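Local structure of protein her-1 (1SZH) at residues E25-I30 against I37-D42; D13-C18 against E29-G34; K95-S100 against L109-S114; D72-S77 against I137-L142. The protein dictates male development in Caenorhabditis elegans as a secreted signaling protein that inhibits the function of tra-2a. The protein carries 2 engineered substitutions. All coordinates share one frame; numbering follows the deposited sequence.

In a strand-free protein, helices and loops are tied together mainly by disulfides and apolar packing, and the four contacts sample both. Contacts 1 and 2 lie on the same side of the chain's centre and share helix 24-33: the first, partly buried, fastens a loop to it through a disulfide, and the buried second packs helix 8-18 on it through a methionine. Contact 3, partly buried and nearest the middle of the chain, joins its segments by aliphatic side chains and a thioether. It touches contact 4 through Met98, which lies against Asp72, Ser73 and Cys76. Contact 4, also partly buried, across the centre from contacts 1 and 2, sets two 3-10 runs together, with an exposed ion pair in one.

Contact 1. Residues E25-I30 against I37-D42; sequences ECCIEI and IRCGYD
Cys26 and Cys39 face each other with their CA atoms 5.7 Å apart, where helix 24-33 is met by the irregular segment 37-42, whose chain reverses through a type I' beta turn from Arg38 to Tyr41. The link between them is the Cys26-Cys39 disulfide, SG to SG 2.2 Å, with a chi3 of -84° that is negative in sign and close to perpendicular. Cys26 sends its SG off the helix anti to the backbone N (chi1 -178°), towards the loop, and Cys39, from the first inner position of the turn, turns its own sulfur to meet it. The sulfur of Cys39 also lies near a second one, 4.3 Å from the SG of Cys27, which is itself bonded to Cys19. Beside the disulfide, Ile30 packs on Ile37 and on the sulfur of Cys39. The CD1 of Ile30 comes to 3.7 Å from the CG1 of Ile37, the two side chains crossing obliquely, while the CG2 branch of Ile30 approaches Cys39 SG at 4.2 Å. Pro101 touches both isoleucines, and helix 47-59 packs on Ile37 through Val51, Tyr52 and Leu55. At the far end of the turn, Tyr41 reaches back to the backbone of Thr20 with its hydroxyl and forms a cation-pi pair with Arg23. Disulfide cross-linking of neighbouring elements is common in small secreted proteins, and this one carries seven such bonds.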
# COMPACT_ATOMS: atom_id res chain seq x y z
N GLU A 25 1.46 20.87 -2.30
CA GLU A 25 1.92 20.53 -3.64
C GLU A 25 2.54 19.16 -3.67
O GLU A 25 2.32 18.41 -4.63
CB GLU A 25 2.95 21.56 -4.13
CG GLU A 25 2.34 22.87 -4.58
CD GLU A 25 1.71 22.77 -5.97
OE1 GLU A 25 0.76 21.98 -6.15
OE2 GLU A 25 2.17 23.50 -6.87
N CYS A 26 3.30 18.83 -2.65
CA CYS A 26 3.93 17.52 -2.60
C CYS A 26 2.86 16.43 -2.50
O CYS A 26 2.96 15.40 -3.16
CB CYS A 26 4.90 17.40 -1.40
SG CYS A 26 5.76 15.82 -1.33
N CYS A 27 1.85 16.65 -1.67
CA CYS A 27 0.78 15.66 -1.54
C CYS A 27 0.02 15.48 -2.84
O CYS A 27 -0.31 14.36 -3.23
CB CYS A 27 -0.16 16.07 -0.40
SG CYS A 27 0.60 15.61 1.17
N ILE A 28 -0.24 16.58 -3.54
CA ILE A 28 -0.91 16.51 -4.84
C ILE A 28 -0.03 15.70 -5.79
O ILE A 28 -0.53 14.85 -6.54
CB ILE A 28 -1.17 17.92 -5.38
CG1 ILE A 28 -2.30 18.57 -4.56
CG2 ILE A 28 -1.57 17.89 -6.85
CD1 ILE A 28 -2.42 20.07 -4.75
N GLU A 29 1.28 15.94 -5.74
CA GLU A 29 2.20 15.22 -6.63
C GLU A 29 2.23 13.71 -6.39
O GLU A 29 2.14 12.93 -7.34
CB GLU A 29 3.62 15.77 -6.49
CG GLU A 29 3.83 17.12 -7.12
CD GLU A 29 4.84 17.07 -8.26
OE1 GLU A 29 4.55 17.63 -9.33
OE2 GLU A 29 5.94 16.49 -8.08
N ILE A 30 2.34 13.29 -5.13
CA ILE A 30 2.38 11.86 -4.90
C ILE A 30 1.03 11.21 -5.23
O ILE A 30 0.98 10.06 -5.64
CB ILE A 30 2.87 11.51 -3.47
CG1 ILE A 30 1.87 11.93 -2.39
CG2 ILE A 30 4.20 12.23 -3.20
CD1 ILE A 30 0.82 10.86 -2.04
N ILE A 37 3.91 8.56 0.25
CA ILE A 37 4.03 9.90 0.82
C ILE A 37 5.44 10.11 1.40
O ILE A 37 5.90 9.34 2.24
CB ILE A 37 3.04 10.10 1.99
CG1 ILE A 37 1.60 9.95 1.50
CG2 ILE A 37 3.27 11.47 2.64
CD1 ILE A 37 0.58 9.66 2.62
N ARG A 38 6.13 11.15 0.95
CA ARG A 38 7.43 11.47 1.52
C ARG A 38 7.15 12.87 2.07
O ARG A 38 6.75 13.04 3.24
CB ARG A 38 8.50 11.44 0.43
CG ARG A 38 8.71 9.99 -0.07
CD ARG A 38 9.91 9.80 -0.99
NE ARG A 38 10.09 8.39 -1.32
CZ ARG A 38 11.02 7.90 -2.14
NH1 ARG A 38 11.88 8.72 -2.73
NH2 ARG A 38 11.08 6.60 -2.37
N CYS A 39 7.35 13.88 1.25
CA CYS A 39 6.98 15.22 1.61
C CYS A 39 7.60 15.90 2.82
O CYS A 39 7.04 16.87 3.33
CB CYS A 39 5.45 15.25 1.71
SG CYS A 39 4.66 14.64 0.20
N GLY A 40 8.73 15.40 3.29
CA GLY A 40 9.37 16.06 4.40
C GLY A 40 8.74 15.81 5.75
O GLY A 40 8.94 16.58 6.69
N TYR A 41 7.97 14.74 5.84
CA TYR A 41 7.36 14.38 7.11
C TYR A 41 8.46 13.53 7.77
O TYR A 41 8.40 12.30 7.75
CB TYR A 41 6.06 13.58 6.87
CG TYR A 41 4.82 14.44 6.60
CD1 TYR A 41 4.16 14.40 5.36
CD2 TYR A 41 4.32 15.29 7.58
CE1 TYR A 41 3.02 15.18 5.11
CE2 TYR A 41 3.19 16.08 7.35
CZ TYR A 41 2.54 16.03 6.12
OH TYR A 41 1.46 16.86 5.89
N ASP A 42 9.47 14.21 8.33
CA ASP A 42 10.63 13.57 8.96
C ASP A 42 10.65 13.52 10.49
O ASP A 42 11.01 12.50 11.07
CB ASP A 42 11.92 14.28 8.51
CG ASP A 42 12.10 14.29 7.00
OD1 ASP A 42 12.03 13.21 6.38
OD2 ASP A 42 12.31 15.39 6.44

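Contact 2. Residues D13-C18 against E29-G34; sequences DAAEKC and EIMKFG
Met31 reaches Ala14 and Ala15 through a side chain that is extended at chi2 and bends at chi3: CG lies anti to the carbonyl carbon (chi1 -76°), SD continues the line (chi2 -175°), and the turn at chi3 (-88°) swings the terminal methyl round towards the neighbouring helix. Two atoms of the thioether therefore do the touching. The sulfur rests against the methyl of Ala14, SD to CB 3.9 Å, and the CE of Met31 lies 3.8 Å from the CB of Ala15. The same CE stands equally near the backbone N of Ala15, so that the methyl sits on the helix surface itself. Helices 8-18 and 24-33 meet here with the CA atoms of Ala15 and Met31 8.8 Å apart. Ala15 also touches Cys27 and Ile28, one turn earlier on helix 24-33, and Ala14 touches Leu55 and Val58; it thus lies between helix 24-33 and helix 47-59. Away from the contact, OD1 of Asp13 accepts NZ of Lys17 at 3.0 Å on its syn lone pair, a salt bridge spanning one turn (i to i+4). Helix 24-33 ends beyond the contact in a Schellman motif, with Gly34 at positive phi as its C-prime residue. The side-chain contacts are apolar, with one methyl also resting on the backbone N of Ala15, so the pairing of the two helices here rests on shape and dispersion, while the charged pairs stay within their own helices.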
# COMPACT_ATOMS: atom_id res chain seq x y z
N ASP A 13 -8.75 18.39 -2.75
CA ASP A 13 -9.51 18.36 -1.50
C ASP A 13 -8.82 17.46 -0.48
O ASP A 13 -8.72 17.81 0.71
CB ASP A 13 -10.93 17.86 -1.75
CG ASP A 13 -11.81 17.95 -0.50
OD1 ASP A 13 -12.40 16.92 -0.13
OD2 ASP A 13 -11.91 19.04 0.09
N ALA A 14 -8.33 16.31 -0.93
CA ALA A 14 -7.64 15.39 -0.01
C ALA A 14 -6.37 16.05 0.54
O ALA A 14 -6.07 15.93 1.72
CB ALA A 14 -7.29 14.09 -0.73
N ALA A 15 -5.62 16.72 -0.33
CA ALA A 15 -4.40 17.39 0.11
C ALA A 15 -4.72 18.46 1.16
O ALA A 15 -4.04 18.57 2.17
CB ALA A 15 -3.67 18.02 -1.09
N GLU A 16 -5.78 19.23 0.91
CA GLU A 16 -6.19 20.29 1.84
C GLU A 16 -6.61 19.76 3.20
O GLU A 16 -6.36 20.39 4.24
CB GLU A 16 -7.34 21.09 1.22
CG GLU A 16 -6.95 21.85 -0.05
CD GLU A 16 -8.14 22.16 -0.95
OE1 GLU A 16 -9.29 22.10 -0.46
OE2 GLU A 16 -7.92 22.47 -2.15
N LYS A 17 -7.25 18.60 3.22
CA LYS A 17 -7.74 18.01 4.46
C LYS A 17 -6.71 17.21 5.22
O LYS A 17 -6.83 17.01 6.42
CB LYS A 17 -8.93 17.09 4.16
CG LYS A 17 -10.16 17.85 3.65
CD LYS A 17 -11.29 16.92 3.30
CE LYS A 17 -12.56 17.74 2.97
NZ LYS A 17 -13.68 16.86 2.54
N CYS A 18 -5.67 16.77 4.52
CA CYS A 18 -4.70 15.88 5.14
C CYS A 18 -3.26 16.32 5.29
O CYS A 18 -2.56 15.78 6.14
CB CYS A 18 -4.70 14.58 4.34
SG CYS A 18 -6.33 13.81 4.16
N GLU A 29 1.28 15.94 -5.74
CA GLU A 29 2.20 15.22 -6.63
C GLU A 29 2.23 13.71 -6.39
O GLU A 29 2.14 12.93 -7.34
CB GLU A 29 3.62 15.77 -6.49
CG GLU A 29 3.83 17.12 -7.12
CD GLU A 29 4.84 17.07 -8.26
OE1 GLU A 29 4.55 17.63 -9.33
OE2 GLU A 29 5.94 16.49 -8.08
N ILE A 30 2.34 13.29 -5.13
CA ILE A 30 2.38 11.86 -4.90
C ILE A 30 1.03 11.21 -5.23
O ILE A 30 0.98 10.06 -5.64
CB ILE A 30 2.87 11.51 -3.47
CG1 ILE A 30 1.87 11.93 -2.39
CG2 ILE A 30 4.20 12.23 -3.20
CD1 ILE A 30 0.82 10.86 -2.04
N MET A 31 -0.06 11.95 -5.12
CA MET A 31 -1.34 11.36 -5.51
C MET A 31 -1.46 11.21 -7.03
O MET A 31 -1.91 10.18 -7.53
CB MET A 31 -2.51 12.19 -4.97
CG MET A 31 -2.72 11.97 -3.47
SD MET A 31 -4.19 12.82 -2.82
CE MET A 31 -3.48 14.42 -2.42
N LYS A 32 -1.04 12.23 -7.78
CA LYS A 32 -1.19 12.14 -9.24
C LYS A 32 -0.22 11.14 -9.85
O LYS A 32 -0.54 10.54 -10.86
CB LYS A 32 -1.05 13.53 -9.89
CG LYS A 32 0.37 14.04 -10.10
CD LYS A 32 0.33 15.50 -10.67
CE LYS A 32 1.67 15.90 -11.27
NZ LYS A 32 1.66 17.33 -11.69
N PHE A 33 0.93 10.96 -9.21
CA PHE A 33 1.93 10.01 -9.71
C PHE A 33 1.71 8.63 -9.13
O PHE A 33 2.27 7.65 -9.62
CB PHE A 33 3.36 10.48 -9.37
CG PHE A 33 3.88 11.55 -10.29
CD1 PHE A 33 4.05 12.86 -9.83
CD2 PHE A 33 4.21 11.25 -11.59
CE1 PHE A 33 4.55 13.85 -10.68
CE2 PHE A 33 4.71 12.23 -12.44
CZ PHE A 33 4.89 13.53 -11.98
N GLY A 34 0.88 8.51 -8.09
CA GLY A 34 0.65 7.21 -7.52
C GLY A 34 1.88 6.67 -6.79
O GLY A 34 2.29 5.54 -7.03

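Contact 3. Residues K95-S100 against L109-S114; sequences KNLMTS and LDSIKS
Leu97 and Met98 of segment 95-100 supply the apolar part of this contact, meeting Ile112 and Ser111 of helix 105-115. The CA atoms of Leu97 and Ile112 are 8.3 Å apart. One branch of Leu97 does the work: its CD1 lies 3.8 Å from the CG1 of Ile112 and, on the same helix, 3.6 Å from the OG of Ser111, a van der Waals approach by a methyl to a hydroxyl. Met98 comes to the isoleucine by another route. Its chain is folded at chi2 (-72°) and again at chi3, which brings the sulfur to 4.0 Å from the CD1 of Ile112 with the two side chains crossing at about a right angle. Phe126 of helix 120-134 also touches Met98.

Between these two segments no polar bond forms; several run within each one, and Ser111 OG has a weak hydrogen bond to Arg93. Around the type I turn from Leu97 to Ser100, the OG of Thr99 bonds the O of Lys95 at 2.8 Å, and the OG of Ser100 bonds the O of Asn96 at 2.7 Å from above the carbonyl plane. That second carbonyl also accepts the backbone N of Thr99, from the opposite face. Likewise Ser114 OG bonds back to Asp110 O at 3.0 Å, which also accepts the N of Ser114, from the opposite face. Hydroxyls thus add second bonds to the carbonyls of Asn96 and Asp110, and one to Lys95, while attraction between the segments comes from dispersion among aliphatic groups and a thioether.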
# COMPACT_ATOMS: atom_id res chain seq x y z
N LYS A 95 5.82 -3.30 -2.08
CA LYS A 95 5.92 -2.34 -0.98
C LYS A 95 5.58 -0.93 -1.44
O LYS A 95 4.91 -0.17 -0.71
CB LYS A 95 7.32 -2.38 -0.37
CG LYS A 95 7.63 -3.68 0.36
CD LYS A 95 9.06 -3.67 0.90
CE LYS A 95 9.32 -4.89 1.78
NZ LYS A 95 10.75 -4.87 2.24
N ASN A 96 6.04 -0.56 -2.64
CA ASN A 96 5.75 0.77 -3.15
C ASN A 96 4.25 0.92 -3.43
O ASN A 96 3.65 1.90 -3.01
CB ASN A 96 6.55 1.05 -4.43
CG ASN A 96 8.01 1.39 -4.13
OD1 ASN A 96 8.31 2.02 -3.10
ND2 ASN A 96 8.91 1.00 -5.02
N LEU A 97 3.65 -0.05 -4.11
CA LEU A 97 2.22 0.03 -4.41
C LEU A 97 1.39 0.09 -3.14
O LEU A 97 0.47 0.90 -3.03
CB LEU A 97 1.77 -1.20 -5.22
CG LEU A 97 2.25 -1.27 -6.67
CD1 LEU A 97 2.06 -2.70 -7.21
CD2 LEU A 97 1.47 -0.26 -7.48
N MET A 98 1.73 -0.75 -2.17
CA MET A 98 0.93 -0.84 -0.95
C MET A 98 1.07 0.33 -0.01
O MET A 98 0.37 0.39 1.01
CB MET A 98 1.24 -2.16 -0.22
CG MET A 98 0.87 -3.41 -1.06
SD MET A 98 -0.93 -3.69 -1.20
CE MET A 98 -1.30 -4.38 0.44
N THR A 99 1.97 1.26 -0.32
CA THR A 99 2.11 2.45 0.50
C THR A 99 1.78 3.72 -0.31
O THR A 99 2.06 4.83 0.14
CB THR A 99 3.54 2.56 1.11
OG1 THR A 99 4.52 2.46 0.06
CG2 THR A 99 3.78 1.46 2.14
N SER A 100 1.16 3.55 -1.49
CA SER A 100 0.79 4.66 -2.38
C SER A 100 -0.72 4.90 -2.14
O SER A 100 -1.56 4.18 -2.67
CB SER A 100 1.08 4.28 -3.83
OG SER A 100 2.48 4.15 -4.01
N LEU A 109 -3.41 -4.76 -6.75
CA LEU A 109 -3.43 -6.21 -6.76
C LEU A 109 -3.19 -6.82 -8.12
O LEU A 109 -2.55 -7.87 -8.23
CB LEU A 109 -4.72 -6.73 -6.11
CG LEU A 109 -4.88 -6.37 -4.62
CD1 LEU A 109 -6.26 -6.82 -4.12
CD2 LEU A 109 -3.78 -7.02 -3.79
N ASP A 110 -3.68 -6.17 -9.17
CA ASP A 110 -3.45 -6.68 -10.52
C ASP A 110 -1.95 -6.66 -10.81
O ASP A 110 -1.40 -7.61 -11.39
CB ASP A 110 -4.19 -5.84 -11.57
CG ASP A 110 -5.69 -6.03 -11.53
OD1 ASP A 110 -6.16 -7.08 -11.01
OD2 ASP A 110 -6.41 -5.14 -12.02
N SER A 111 -1.27 -5.59 -10.40
CA SER A 111 0.17 -5.46 -10.66
C SER A 111 0.97 -6.45 -9.83
O SER A 111 1.90 -7.08 -10.33
CB SER A 111 0.63 -4.01 -10.39
OG SER A 111 2.03 -3.90 -10.57
N ILE A 112 0.59 -6.62 -8.56
CA ILE A 112 1.27 -7.56 -7.69
C ILE A 112 1.03 -9.00 -8.17
O ILE A 112 1.95 -9.82 -8.18
CB ILE A 112 0.75 -7.39 -6.24
CG1 ILE A 112 1.17 -6.03 -5.71
CG2 ILE A 112 1.30 -8.52 -5.34
CD1 ILE A 112 0.35 -5.58 -4.47
N LYS A 113 -0.20 -9.33 -8.56
CA LYS A 113 -0.47 -10.68 -9.05
C LYS A 113 0.34 -10.92 -10.32
O LYS A 113 0.87 -12.00 -10.51
CB LYS A 113 -1.96 -10.86 -9.33
CG LYS A 113 -2.33 -12.30 -9.73
CD LYS A 113 -3.83 -12.47 -9.80
CE LYS A 113 -4.22 -13.91 -10.12
NZ LYS A 113 -5.70 -14.07 -10.13
N SER A 114 0.45 -9.90 -11.18
CA SER A 114 1.20 -10.08 -12.41
C SER A 114 2.68 -10.33 -12.17
O SER A 114 3.24 -11.22 -12.81
CB SER A 114 1.00 -8.89 -13.33
OG SER A 114 -0.33 -8.92 -13.84

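Contact 4. Residues D72-S77 against I137-L142; sequences DSVCCS and IKIEVL
Ile139 packs on Val74 and Cys75 at the buried end of this contact. Its CG1 occupies the position between the backbone N and the carbonyl carbon (chi1 47°), from where the extended chain carries CD1 across to the 3-10 segment 72-77. The exact placing of this CD1 against the CG2 of Val74 is doubtful, but the side on which it lies is clear: Ile139 and Cys75 are both buried. Cys75 is held by its disulfide to Cys129 of helix 120-134, and Ile139 also rests on Cys129 and Arg133, so isoleucine and disulfide pack together against that helix. Beyond Val74 the contact loosens towards solvent. OE2 of Glu140 stays at a distant 4.5 Å from the CG1 of Val74, while OE1 of Glu140 pairs with the NZ of Lys138 at 3.5 Å within the segment; both residues are exposed, so this ion pair lies on the open side. Before Val74 in the chain, Asp72 forms salt bridges with Arg130 and Arg133, a further pair of ties to helix 120-134; after it, Cys76 is joined to Cys94 of helix 85-97. A short 3-10 turn at residues 139-141 therefore lies against a longer 3-10 run that disulfides pin to two helices. This is consistent with the extended 3-10 helix described for HER-1, of which the run through 72-77 is probably part, with the chain following helix 120-134 folded back on one side of it.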
# COMPACT_ATOMS: atom_id res chain seq x y z
N ASP A 72 -1.17 -3.80 5.69
CA ASP A 72 -1.01 -4.91 4.77
C ASP A 72 0.29 -4.82 3.96
O ASP A 72 0.73 -5.81 3.36
CB ASP A 72 -2.19 -5.01 3.80
CG ASP A 72 -3.49 -5.46 4.47
OD1 ASP A 72 -3.51 -5.63 5.71
OD2 ASP A 72 -4.49 -5.62 3.74
N SER A 73 0.94 -3.66 3.95
CA SER A 73 2.17 -3.56 3.17
C SER A 73 3.26 -4.48 3.72
O SER A 73 4.17 -4.87 2.98
CB SER A 73 2.66 -2.11 3.12
OG SER A 73 2.98 -1.62 4.41
N VAL A 74 3.17 -4.85 4.99
CA VAL A 74 4.19 -5.73 5.57
C VAL A 74 4.14 -7.13 4.93
O VAL A 74 5.13 -7.86 4.93
CB VAL A 74 4.02 -5.85 7.11
CG1 VAL A 74 4.00 -4.46 7.76
CG2 VAL A 74 2.77 -6.61 7.43
N CYS A 75 3.00 -7.48 4.36
CA CYS A 75 2.83 -8.79 3.72
C CYS A 75 3.69 -8.94 2.47
O CYS A 75 4.00 -10.05 2.01
CB CYS A 75 1.37 -9.00 3.37
SG CYS A 75 0.24 -8.95 4.78
N CYS A 76 4.09 -7.81 1.90
CA CYS A 76 4.89 -7.81 0.69
C CYS A 76 6.23 -8.56 0.82
O CYS A 76 6.77 -9.02 -0.18
CB CYS A 76 5.19 -6.37 0.30
SG CYS A 76 3.80 -5.41 -0.27
N SER A 77 6.75 -8.66 2.04
CA SER A 77 8.02 -9.31 2.27
C SER A 77 8.05 -10.74 1.79
O SER A 77 9.12 -11.27 1.50
CB SER A 77 8.37 -9.26 3.76
OG SER A 77 8.57 -7.92 4.16
N ILE A 137 -4.88 -10.61 13.75
CA ILE A 137 -3.53 -11.07 14.08
C ILE A 137 -2.53 -9.99 13.70
O ILE A 137 -2.53 -9.50 12.56
CB ILE A 137 -3.16 -12.34 13.29
CG1 ILE A 137 -4.19 -13.45 13.55
CG2 ILE A 137 -1.75 -12.78 13.65
CD1 ILE A 137 -4.24 -13.92 14.99
N LYS A 138 -1.69 -9.58 14.65
CA LYS A 138 -0.65 -8.60 14.36
C LYS A 138 0.34 -9.47 13.58
O LYS A 138 1.16 -10.15 14.16
CB LYS A 138 0.01 -8.10 15.65
CG LYS A 138 1.20 -7.18 15.41
CD LYS A 138 1.86 -6.73 16.70
CE LYS A 138 2.93 -5.68 16.42
NZ LYS A 138 3.97 -6.20 15.48
N ILE A 139 0.24 -9.44 12.25
CA ILE A 139 1.08 -10.29 11.41
C ILE A 139 2.59 -10.28 11.62
O ILE A 139 3.24 -11.30 11.37
CB ILE A 139 0.76 -10.06 9.92
CG1 ILE A 139 0.72 -8.56 9.62
CG2 ILE A 139 -0.55 -10.73 9.58
CD1 ILE A 139 0.30 -8.22 8.20
N GLU A 140 3.14 -9.15 12.07
CA GLU A 140 4.56 -9.05 12.34
C GLU A 140 5.00 -10.06 13.41
O GLU A 140 6.18 -10.41 13.51
CB GLU A 140 4.90 -7.63 12.81
CG GLU A 140 4.45 -6.54 11.84
CD GLU A 140 3.10 -5.93 12.20
OE1 GLU A 140 2.17 -6.68 12.57
OE2 GLU A 140 2.97 -4.69 12.09
N VAL A 141 4.03 -10.54 14.20
CA VAL A 141 4.28 -11.52 15.25
C VAL A 141 4.61 -12.91 14.69
O VAL A 141 5.36 -13.69 15.29
CB VAL A 141 3.03 -11.63 16.18
CG1 VAL A 141 3.18 -12.79 17.18
CG2 VAL A 141 2.83 -10.31 16.93
N LEU A 142 4.04 -13.22 13.53
CA LEU A 142 4.24 -14.51 12.85
C LEU A 142 5.11 -14.35 11.61
O LEU A 142 5.04 -13.34 10.92
CB LEU A 142 2.90 -15.07 12.39
CG LEU A 142 1.79 -15.35 13.42
CD1 LEU A 142 0.53 -15.81 12.72
CD2 LEU A 142 2.27 -16.43 14.38